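Local coordinates for protein SSD1 (Saccharomyces cerevisiae S288C, PDB 7AM1) that binds mRNA through untranslated-region elements and represses translation, as a member of the RNase II family without nuclease activity, at residues G730-A736 with P890-R894; R776-W782 with Y879-E885. All coordinates share one frame; numbering follows the deposited sequence.

Interaction 1. Residues G730-A736 with P890-R894; sequences GQLLTMA and PILLR
L733 and L892 are a non-hydrogen-bonded pair of antiparallel strands, and their branch ends meet. L733 CD1 packs against L892 CD2 at 3.9 Å. The same methyl reaches over the backbone and lies 3.5 Å from I891 O. CG of L733 stands anti to its own N (chi1 -178°), which swings the branch toward the other strand. Beside it M735 curls back on itself. Its SD sits 4.0 Å from P890 CB, and its CE rests 3.8 Å from P890 N, so the bent end of M735 lies alongside the proline ring. F866 of helix 862-867 covers L733, M735 and P890, and I817 of helix 814-827 packs against L733 and L892. Elsewhere A736 CB fits against I891 CG1 at 3.7 Å, while L732 and L893 press on I722 of helix 689-725. L732 and L893 exchange two backbone hydrogen bonds, as do T734 and I891. At the end, R894 NH1 makes a salt bridge to E896 and a hydrogen bond to N808 O. Replacing R894 by alanine would probably leave E896 without this ion-pair partner. Antiparallel pairing of 732-741 with 888-896 is consistent with the OB fold of the DIS3L2-type C-terminal region.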
ATOM      1  N   GLY A 730     -16.994   3.038  23.443  1.00 36.51           N
ATOM      2  CA  GLY A 730     -16.211   1.895  23.027  1.00 35.17           C
ATOM      3  C   GLY A 730     -16.417   1.476  21.593  1.00 35.24           C
ATOM      4  O   GLY A 730     -16.016   0.375  21.221  1.00 33.22           O
ATOM      5  N   GLN A 731     -17.024   2.326  20.768  1.00 38.73           N
ATOM      6  CA  GLN A 731     -17.314   1.979  19.383  1.00 39.82           C
ATOM      7  C   GLN A 731     -17.960   3.182  18.709  1.00 39.54           C
ATOM      8  O   GLN A 731     -18.462   4.094  19.374  1.00 42.11           O
ATOM      9  CB  GLN A 731     -18.225   0.756  19.270  1.00 42.44           C
ATOM     10  CG  GLN A 731     -19.646   1.036  19.665  1.00 47.64           C
ATOM     11  CD  GLN A 731     -20.275  -0.101  20.439  1.00 50.93           C
ATOM     12  OE1 GLN A 731     -20.877   0.111  21.496  1.00 53.45           O
ATOM     13  NE2 GLN A 731     -20.148  -1.316  19.916  1.00 50.53           N
ATOM     14  N   LEU A 732     -17.914   3.183  17.383  1.00 36.54           N
ATOM     15  CA  LEU A 732     -18.563   4.194  16.565  1.00 37.52           C
ATOM     16  C   LEU A 732     -19.683   3.531  15.776  1.00 36.54           C
ATOM     17  O   LEU A 732     -19.711   2.311  15.595  1.00 37.16           O
ATOM     18  CB  LEU A 732     -17.583   4.870  15.602  1.00 39.33           C
ATOM     19  CG  LEU A 732     -16.354   5.533  16.218  1.00 40.20           C
ATOM     20  CD1 LEU A 732     -15.458   6.058  15.112  1.00 39.42           C
ATOM     21  CD2 LEU A 732     -16.743   6.646  17.177  1.00 40.97           C
ATOM     22  N   LEU A 733     -20.632   4.351  15.347  1.00 35.42           N
ATOM     23  CA  LEU A 733     -21.729   3.919  14.493  1.00 36.40           C
ATOM     24  C   LEU A 733     -21.714   4.816  13.266  1.00 38.33           C
ATOM     25  O   LEU A 733     -21.753   6.044  13.394  1.00 40.18           O
ATOM     26  CB  LEU A 733     -23.067   4.003  15.232  1.00 38.27           C
ATOM     27  CG  LEU A 733     -24.326   3.539  14.500  1.00 40.65           C
ATOM     28  CD1 LEU A 733     -24.221   2.073  14.126  1.00 40.70           C
ATOM     29  CD2 LEU A 733     -25.574   3.796  15.349  1.00 42.48           C
ATOM     30  N   THR A 734     -21.629   4.217  12.084  1.00 38.06           N
ATOM     31  CA  THR A 734     -21.591   5.008  10.867  1.00 38.91           C
ATOM     32  C   THR A 734     -22.267   4.245   9.743  1.00 37.70           C
ATOM     33  O   THR A 734     -22.333   3.013   9.758  1.00 37.81           O
ATOM     34  CB  THR A 734     -20.154   5.364  10.455  1.00 41.84           C
ATOM     35  OG1 THR A 734     -20.187   6.274   9.347  1.00 44.91           O
ATOM     36  CG2 THR A 734     -19.378   4.123  10.058  1.00 40.57           C
ATOM     37  N   MET A 735     -22.767   4.991   8.767  1.00 36.77           N
ATOM     38  CA  MET A 735     -23.289   4.372   7.560  1.00 37.71           C
ATOM     39  C   MET A 735     -22.119   3.885   6.717  1.00 38.70           C
ATOM     40  O   MET A 735     -21.090   4.557   6.610  1.00 41.13           O
ATOM     41  CB  MET A 735     -24.149   5.360   6.773  1.00 38.96           C
ATOM     42  CG  MET A 735     -25.372   5.856   7.529  1.00 40.98           C
ATOM     43  SD  MET A 735     -26.444   4.508   8.067  1.00 43.11           S
ATOM     44  CE  MET A 735     -26.872   3.782   6.486  1.00 43.32           C
ATOM     45  N   ALA A 736     -22.261   2.687   6.161  1.00 37.40           N
ATOM     46  CA  ALA A 736     -21.266   2.103   5.277  1.00 36.16           C
ATOM     47  C   ALA A 736     -21.976   1.549   4.050  1.00 39.43           C
ATOM     48  O   ALA A 736     -23.200   1.405   4.029  1.00 43.04           O
ATOM     49  CB  ALA A 736     -20.464   1.001   5.986  1.00 33.52           C
ATOM     50  N   PRO A 890     -26.084   0.582   8.457  1.00 39.61           N
ATOM     51  CA  PRO A 890     -25.409   1.105   9.654  1.00 38.86           C
ATOM     52  C   PRO A 890     -24.480   0.058  10.257  1.00 38.05           C
ATOM     53  O   PRO A 890     -24.873  -1.091  10.474  1.00 39.15           O
ATOM     54  CB  PRO A 890     -26.564   1.453  10.599  1.00 40.30           C
ATOM     55  CG  PRO A 890     -27.699   0.630  10.139  1.00 41.79           C
ATOM     56  CD  PRO A 890     -27.529   0.383   8.675  1.00 41.29           C
ATOM     57  N   ILE A 891     -23.246   0.474  10.538  1.00 36.27           N
ATOM     58  CA  ILE A 891     -22.180  -0.424  10.966  1.00 36.40           C
ATOM     59  C   ILE A 891     -21.585   0.103  12.264  1.00 36.37           C
ATOM     60  O   ILE A 891     -21.278   1.297  12.374  1.00 37.43           O
ATOM     61  CB  ILE A 891     -21.082  -0.557   9.890  1.00 37.38           C
ATOM     62  CG1 ILE A 891     -21.610  -1.322   8.671  1.00 39.56           C
ATOM     63  CG2 ILE A 891     -19.832  -1.230  10.453  1.00 36.43           C
ATOM     64  CD1 ILE A 891     -22.109  -2.713   8.979  1.00 40.56           C
ATOM     65  N   LEU A 892     -21.412  -0.788  13.233  1.00 35.51           N
ATOM     66  CA  LEU A 892     -20.654  -0.499  14.442  1.00 36.27           C
ATOM     67  C   LEU A 892     -19.181  -0.775  14.165  1.00 36.09           C
ATOM     68  O   LEU A 892     -18.828  -1.845  13.658  1.00 35.46           O
ATOM     69  CB  LEU A 892     -21.162  -1.355  15.602  1.00 37.07           C
ATOM     70  CG  LEU A 892     -22.600  -1.045  16.031  1.00 39.02           C
ATOM     71  CD1 LEU A 892     -23.281  -2.281  16.595  1.00 38.58           C
ATOM     72  CD2 LEU A 892     -22.620   0.083  17.049  1.00 41.09           C
ATOM     73  N   LEU A 893     -18.329   0.199  14.476  1.00 38.06           N
ATOM     74  CA  LEU A 893     -16.918   0.157  14.113  1.00 38.03           C
ATOM     75  C   LEU A 893     -16.061   0.296  15.361  1.00 36.57           C
ATOM     76  O   LEU A 893     -16.285   1.195  16.181  1.00 36.97           O
ATOM     77  CB  LEU A 893     -16.581   1.262  13.103  1.00 39.26           C
ATOM     78  CG  LEU A 893     -15.103   1.467  12.757  1.00 40.62           C
ATOM     79  CD1 LEU A 893     -14.533   0.260  12.026  1.00 42.33           C
ATOM     80  CD2 LEU A 893     -14.918   2.731  11.916  1.00 40.31           C
ATOM     81  N   ARG A 894     -15.107  -0.620  15.507  1.00 34.84           N
ATOM     82  CA  ARG A 894     -14.223  -0.676  16.656  1.00 37.88           C
ATOM     83  C   ARG A 894     -12.826  -1.108  16.233  1.00 34.28           C
ATOM     84  O   ARG A 894     -12.646  -1.800  15.231  1.00 35.02           O
ATOM     85  CB  ARG A 894     -14.738  -1.663  17.698  1.00 43.75           C
ATOM     86  CG  ARG A 894     -15.084  -1.051  19.001  1.00 49.53           C
ATOM     87  CD  ARG A 894     -15.689  -2.114  19.885  1.00 51.38           C
ATOM     88  NE  ARG A 894     -14.681  -3.047  20.372  1.00 49.96           N
ATOM     89  CZ  ARG A 894     -14.078  -2.950  21.553  1.00 47.95           C
ATOM     90  NH1 ARG A 894     -13.175  -3.855  21.904  1.00 47.99           N
ATOM     91  NH2 ARG A 894     -14.376  -1.960  22.385  1.00 46.41           N
TER

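Interaction 2. Residues R776-W782 with Y879-E885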
ATOM      1  N   ARG A 776     -27.236 -12.533  -5.245  1.00 82.33           N
ATOM      2  CA  ARG A 776     -26.249 -11.913  -4.361  1.00 82.55           C
ATOM      3  C   ARG A 776     -26.948 -11.151  -3.230  1.00 76.09           C
ATOM      4  O   ARG A 776     -26.744  -9.953  -3.028  1.00 78.10           O
ATOM      5  CB  ARG A 776     -25.319 -10.993  -5.161  1.00 87.83           C
ATOM      6  CG  ARG A 776     -24.706 -11.638  -6.404  1.00 91.77           C
ATOM      7  CD  ARG A 776     -23.489 -12.496  -6.062  1.00 93.70           C
ATOM      8  NE  ARG A 776     -22.448 -11.698  -5.411  1.00 93.94           N
ATOM      9  CZ  ARG A 776     -21.399 -12.193  -4.760  1.00 94.53           C
ATOM     10  NH1 ARG A 776     -21.229 -13.505  -4.647  1.00 95.25           N
ATOM     11  NH2 ARG A 776     -20.515 -11.367  -4.217  1.00 94.15           N
ATOM     12  N   VAL A 777     -27.763 -11.882  -2.474  1.00 66.97           N
ATOM     13  CA  VAL A 777     -28.551 -11.303  -1.389  1.00 59.71           C
ATOM     14  C   VAL A 777     -28.439 -12.213  -0.177  1.00 54.37           C
ATOM     15  O   VAL A 777     -28.695 -13.418  -0.268  1.00 53.80           O
ATOM     16  CB  VAL A 777     -30.030 -11.112  -1.777  1.00 60.71           C
ATOM     17  CG1 VAL A 777     -30.864 -10.781  -0.548  1.00 60.86           C
ATOM     18  CG2 VAL A 777     -30.165 -10.011  -2.814  1.00 61.49           C
ATOM     19  N   LEU A 778     -28.062 -11.633   0.956  1.00 50.46           N
ATOM     20  CA  LEU A 778     -27.955 -12.343   2.220  1.00 49.74           C
ATOM     21  C   LEU A 778     -29.063 -11.855   3.140  1.00 49.93           C
ATOM     22  O   LEU A 778     -29.199 -10.649   3.368  1.00 47.39           O
ATOM     23  CB  LEU A 778     -26.578 -12.113   2.846  1.00 48.08           C
ATOM     24  CG  LEU A 778     -26.355 -12.573   4.283  1.00 47.94           C
ATOM     25  CD1 LEU A 778     -26.312 -14.083   4.348  1.00 48.27           C
ATOM     26  CD2 LEU A 778     -25.062 -11.972   4.814  1.00 47.46           C
ATOM     27  N   GLU A 779     -29.863 -12.783   3.647  1.00 56.05           N
ATOM     28  CA  GLU A 779     -30.965 -12.454   4.543  1.00 59.30           C
ATOM     29  C   GLU A 779     -30.581 -12.887   5.950  1.00 57.33           C
ATOM     30  O   GLU A 779     -30.446 -14.085   6.226  1.00 60.67           O
ATOM     31  CB  GLU A 779     -32.265 -13.108   4.081  1.00 64.82           C
ATOM     32  CG  GLU A 779     -32.776 -12.536   2.766  1.00 68.65           C
ATOM     33  CD  GLU A 779     -34.184 -12.986   2.426  1.00 72.77           C
ATOM     34  OE1 GLU A 779     -34.704 -13.895   3.109  1.00 73.71           O
ATOM     35  OE2 GLU A 779     -34.771 -12.420   1.478  1.00 75.08           O
ATOM     36  N   LEU A 780     -30.389 -11.907   6.828  1.00 49.19           N
ATOM     37  CA  LEU A 780     -30.082 -12.160   8.226  1.00 44.19           C
ATOM     38  C   LEU A 780     -31.385 -12.316   9.001  1.00 43.21           C
ATOM     39  O   LEU A 780     -32.278 -11.471   8.895  1.00 42.63           O
ATOM     40  CB  LEU A 780     -29.250 -11.015   8.807  1.00 41.41           C
ATOM     41  CG  LEU A 780     -27.973 -10.616   8.058  1.00 40.25           C
ATOM     42  CD1 LEU A 780     -27.322  -9.400   8.710  1.00 39.39           C
ATOM     43  CD2 LEU A 780     -26.985 -11.768   8.001  1.00 39.31           C
ATOM     44  N   HIS A 781     -31.492 -13.392   9.777  1.00 44.76           N
ATOM     45  CA  HIS A 781     -32.636 -13.601  10.665  1.00 45.55           C
ATOM     46  C   HIS A 781     -32.174 -13.232  12.069  1.00 45.07           C
ATOM     47  O   HIS A 781     -31.471 -14.002  12.730  1.00 46.32           O
ATOM     48  CB  HIS A 781     -33.147 -15.034  10.582  1.00 46.93           C
ATOM     49  CG  HIS A 781     -33.756 -15.374   9.256  1.00 48.58           C
ATOM     50  ND1 HIS A 781     -34.884 -16.155   9.130  1.00 50.13           N
ATOM     51  CD2 HIS A 781     -33.387 -15.039   7.997  1.00 48.76           C
ATOM     52  CE1 HIS A 781     -35.186 -16.285   7.850  1.00 51.10           C
ATOM     53  NE2 HIS A 781     -34.293 -15.617   7.142  1.00 50.03           N
ATOM     54  N   TRP A 782     -32.566 -12.045  12.519  1.00 42.79           N
ATOM     55  CA  TRP A 782     -32.054 -11.507  13.765  1.00 42.35           C
ATOM     56  C   TRP A 782     -32.797 -12.061  14.973  1.00 42.95           C
ATOM     57  O   TRP A 782     -33.981 -12.408  14.903  1.00 44.31           O
ATOM     58  CB  TRP A 782     -32.177  -9.985  13.781  1.00 42.17           C
ATOM     59  CG  TRP A 782     -31.217  -9.266  12.886  1.00 40.54           C
ATOM     60  CD1 TRP A 782     -31.410  -8.910  11.578  1.00 39.72           C
ATOM     61  CD2 TRP A 782     -29.912  -8.805  13.238  1.00 38.75           C
ATOM     62  NE1 TRP A 782     -30.304  -8.251  11.102  1.00 38.65           N
ATOM     63  CE2 TRP A 782     -29.368  -8.177  12.102  1.00 38.53           C
ATOM     64  CE3 TRP A 782     -29.149  -8.861  14.407  1.00 37.99           C
ATOM     65  CZ2 TRP A 782     -28.099  -7.613  12.100  1.00 38.39           C
ATOM     66  CZ3 TRP A 782     -27.893  -8.300  14.403  1.00 37.06           C
ATOM     67  CH2 TRP A 782     -27.378  -7.684  13.259  1.00 37.65           C
ATOM     68  N   TYR A 879     -37.408 -12.357  11.807  1.00 56.11           N
ATOM     69  CA  TYR A 879     -37.085 -10.928  11.786  1.00 52.90           C
ATOM     70  C   TYR A 879     -35.928 -10.746  10.805  1.00 51.06           C
ATOM     71  O   TYR A 879     -34.756 -10.871  11.163  1.00 50.15           O
ATOM     72  CB  TYR A 879     -36.747 -10.445  13.193  1.00 50.43           C
ATOM     73  CG  TYR A 879     -37.903 -10.630  14.154  1.00 50.50           C
ATOM     74  CD1 TYR A 879     -38.101 -11.841  14.802  1.00 51.15           C
ATOM     75  CD2 TYR A 879     -38.810  -9.605  14.392  1.00 50.53           C
ATOM     76  CE1 TYR A 879     -39.164 -12.025  15.671  1.00 53.03           C
ATOM     77  CE2 TYR A 879     -39.879  -9.780  15.264  1.00 52.34           C
ATOM     78  CZ  TYR A 879     -40.050 -10.992  15.898  1.00 53.61           C
ATOM     79  OH  TYR A 879     -41.105 -11.177  16.763  1.00 55.75           O
ATOM     80  N   ILE A 880     -36.273 -10.419   9.560  1.00 49.83           N
ATOM     81  CA  ILE A 880     -35.370 -10.550   8.424  1.00 48.51           C
ATOM     82  C   ILE A 880     -34.837  -9.187   8.012  1.00 46.78           C
ATOM     83  O   ILE A 880     -35.605  -8.229   7.857  1.00 46.15           O
ATOM     84  CB  ILE A 880     -36.080 -11.228   7.236  1.00 50.90           C
ATOM     85  CG1 ILE A 880     -36.605 -12.603   7.650  1.00 52.43           C
ATOM     86  CG2 ILE A 880     -35.147 -11.311   6.037  1.00 51.40           C
ATOM     87  CD1 ILE A 880     -37.343 -13.340   6.551  1.00 54.69           C
ATOM     88  N   GLN A 881     -33.520  -9.106   7.819  1.00 46.32           N
ATOM     89  CA  GLN A 881     -32.869  -7.960   7.197  1.00 46.37           C
ATOM     90  C   GLN A 881     -32.205  -8.424   5.907  1.00 47.71           C
ATOM     91  O   GLN A 881     -31.493  -9.434   5.905  1.00 45.75           O
ATOM     92  CB  GLN A 881     -31.823  -7.326   8.121  1.00 44.22           C
ATOM     93  CG  GLN A 881     -31.149  -6.097   7.519  1.00 43.52           C
ATOM     94  CD  GLN A 881     -30.019  -5.562   8.377  1.00 41.18           C
ATOM     95  OE1 GLN A 881     -29.632  -6.180   9.368  1.00 39.49           O
ATOM     96  NE2 GLN A 881     -29.478  -4.409   7.993  1.00 40.57           N
ATOM     97  N   GLU A 882     -32.441  -7.694   4.818  1.00 52.12           N
ATOM     98  CA  GLU A 882     -31.825  -7.998   3.534  1.00 54.57           C
ATOM     99  C   GLU A 882     -30.532  -7.204   3.379  1.00 51.06           C
ATOM    100  O   GLU A 882     -30.511  -5.989   3.602  1.00 50.77           O
ATOM    101  CB  GLU A 882     -32.768  -7.671   2.377  1.00 59.43           C
ATOM    102  CG  GLU A 882     -34.163  -8.241   2.513  1.00 63.36           C
ATOM    103  CD  GLU A 882     -35.010  -7.987   1.279  1.00 67.20           C
ATOM    104  OE1 GLU A 882     -34.626  -7.119   0.461  1.00 68.37           O
ATOM    105  OE2 GLU A 882     -36.057  -8.651   1.129  1.00 69.26           O
ATOM    106  N   ILE A 883     -29.462  -7.898   3.002  1.00 48.30           N
ATOM    107  CA  ILE A 883     -28.168  -7.285   2.720  1.00 45.96           C
ATOM    108  C   ILE A 883     -27.926  -7.390   1.218  1.00 47.45           C
ATOM    109  O   ILE A 883     -27.810  -8.497   0.676  1.00 48.28           O
ATOM    110  CB  ILE A 883     -27.038  -7.960   3.514  1.00 44.40           C
ATOM    111  CG1 ILE A 883     -27.396  -8.076   5.002  1.00 44.00           C
ATOM    112  CG2 ILE A 883     -25.738  -7.191   3.348  1.00 43.54           C
ATOM    113  CD1 ILE A 883     -27.537  -6.745   5.712  1.00 43.72           C
ATOM    114  N   HIS A 884     -27.848  -6.240   0.550  1.00 47.57           N
ATOM    115  CA  HIS A 884     -27.636  -6.162  -0.886  1.00 48.80           C
ATOM    116  C   HIS A 884     -26.311  -5.474  -1.180  1.00 47.18           C
ATOM    117  O   HIS A 884     -25.888  -4.573  -0.452  1.00 46.28           O
ATOM    118  CB  HIS A 884     -28.748  -5.368  -1.592  1.00 51.12           C
ATOM    119  CG  HIS A 884     -30.107  -5.981  -1.485  1.00 53.57           C
ATOM    120  ND1 HIS A 884     -30.668  -6.725  -2.500  1.00 55.21           N
ATOM    121  CD2 HIS A 884     -31.028  -5.943  -0.493  1.00 54.19           C
ATOM    122  CE1 HIS A 884     -31.871  -7.130  -2.133  1.00 56.57           C
ATOM    123  NE2 HIS A 884     -32.114  -6.669  -0.920  1.00 55.66           N
ATOM    124  N   GLU A 885     -25.673  -5.874  -2.274  1.00 47.83           N
ATOM    125  CA  GLU A 885     -24.443  -5.210  -2.682  1.00 46.17           C
ATOM    126  C   GLU A 885     -24.739  -3.761  -3.055  1.00 43.65           C
ATOM    127  O   GLU A 885     -25.745  -3.460  -3.702  1.00 44.38           O
ATOM    128  CB  GLU A 885     -23.799  -5.964  -3.847  1.00 49.31           C
ATOM    129  CG  GLU A 885     -23.225  -7.310  -3.418  1.00 52.64           C
ATOM    130  CD  GLU A 885     -22.666  -8.136  -4.561  1.00 56.26           C
ATOM    131  OE1 GLU A 885     -23.080  -7.927  -5.723  1.00 58.08           O
ATOM    132  OE2 GLU A 885     -21.813  -9.007  -4.285  1.00 56.87           O
TER
HETATM  133  O   HOH W   1     -35.312 -14.022  13.267  1.00 43.31           O
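W782 points its indole N-H at the side-chain carbonyl of Q881. The bond from NE1 to Q881 OE1 is 2.8 Å, noticeably bent, and meets a lone pair in the amide plane. Q881 is fully extended with CG anti to its N (chi1 -178°), which carries the amide out to the indole, and its CB also lies at the ring edge. On the same face, L780 CD1 packs on I883 CG1 at 3.9 Å. The other face carries I880 over the ring of H781. I880 CG1 sits 3.9 Å from the centroid of the H781 ring, nearly on the normal, a CH-pi contact. Further along, V777 CG2 touches H884 ND1 at 3.3 Å. That imidazole is fixed from its other nitrogen by a nearly straight bond, 2.9 Å from H884 NE2 to E882 OE1.

The backbones pair as antiparallel neighbours in a five-stranded sheet of the C-terminal region, where strand 777-782 lies between 766-772 and 878-884. Pairs L778–I883 and L780–Q881 are doubly hydrogen-bonded. At the start of the strand, R776 and V777 both face D772 of strand 766-772, a G1 beta bulge. R776 forms a salt bridge with E885, NE and NH2 both meeting OE2. R776 NH2 lies 2.7 Å from E885 OE2, and the planes are strongly turned against each other. R776 is poorly ordered, so the grip is less certain.

E779 and E882 lie side by side with OE2 atoms 4.0 Å apart. Arginines would probably offset this like charge: R166 pairs with E779 and R873 with E882. At the far end a water bridges W782 O and Y879 N. The Y879 ring leads away and meets F912 edge-to-face. P911 packs on both W782 and Q881.

In the fold
Both contacts are antiparallel strand pairs of the C-terminal region, in two different sheets. They share a chain run, since strands 878-884 and 888-896 follow each other. Interaction 1 is the more central and almost wholly buried. It is packed by helices 689-725, 814-827 and 862-867, and its chemistry is mainly aliphatic, with charge at one end. Interaction 2 lies farther from the chain centre and is only partly buried. One face is mixed, with carboxylates, imidazoles, V777 and I880; the other is mainly L778, L780 and I883, with Q881. L778, I883 and E885 touch strand 732-741, which also supplies one side of interaction 1. The centres of interactions 1 and 2 are about 18 Å apart.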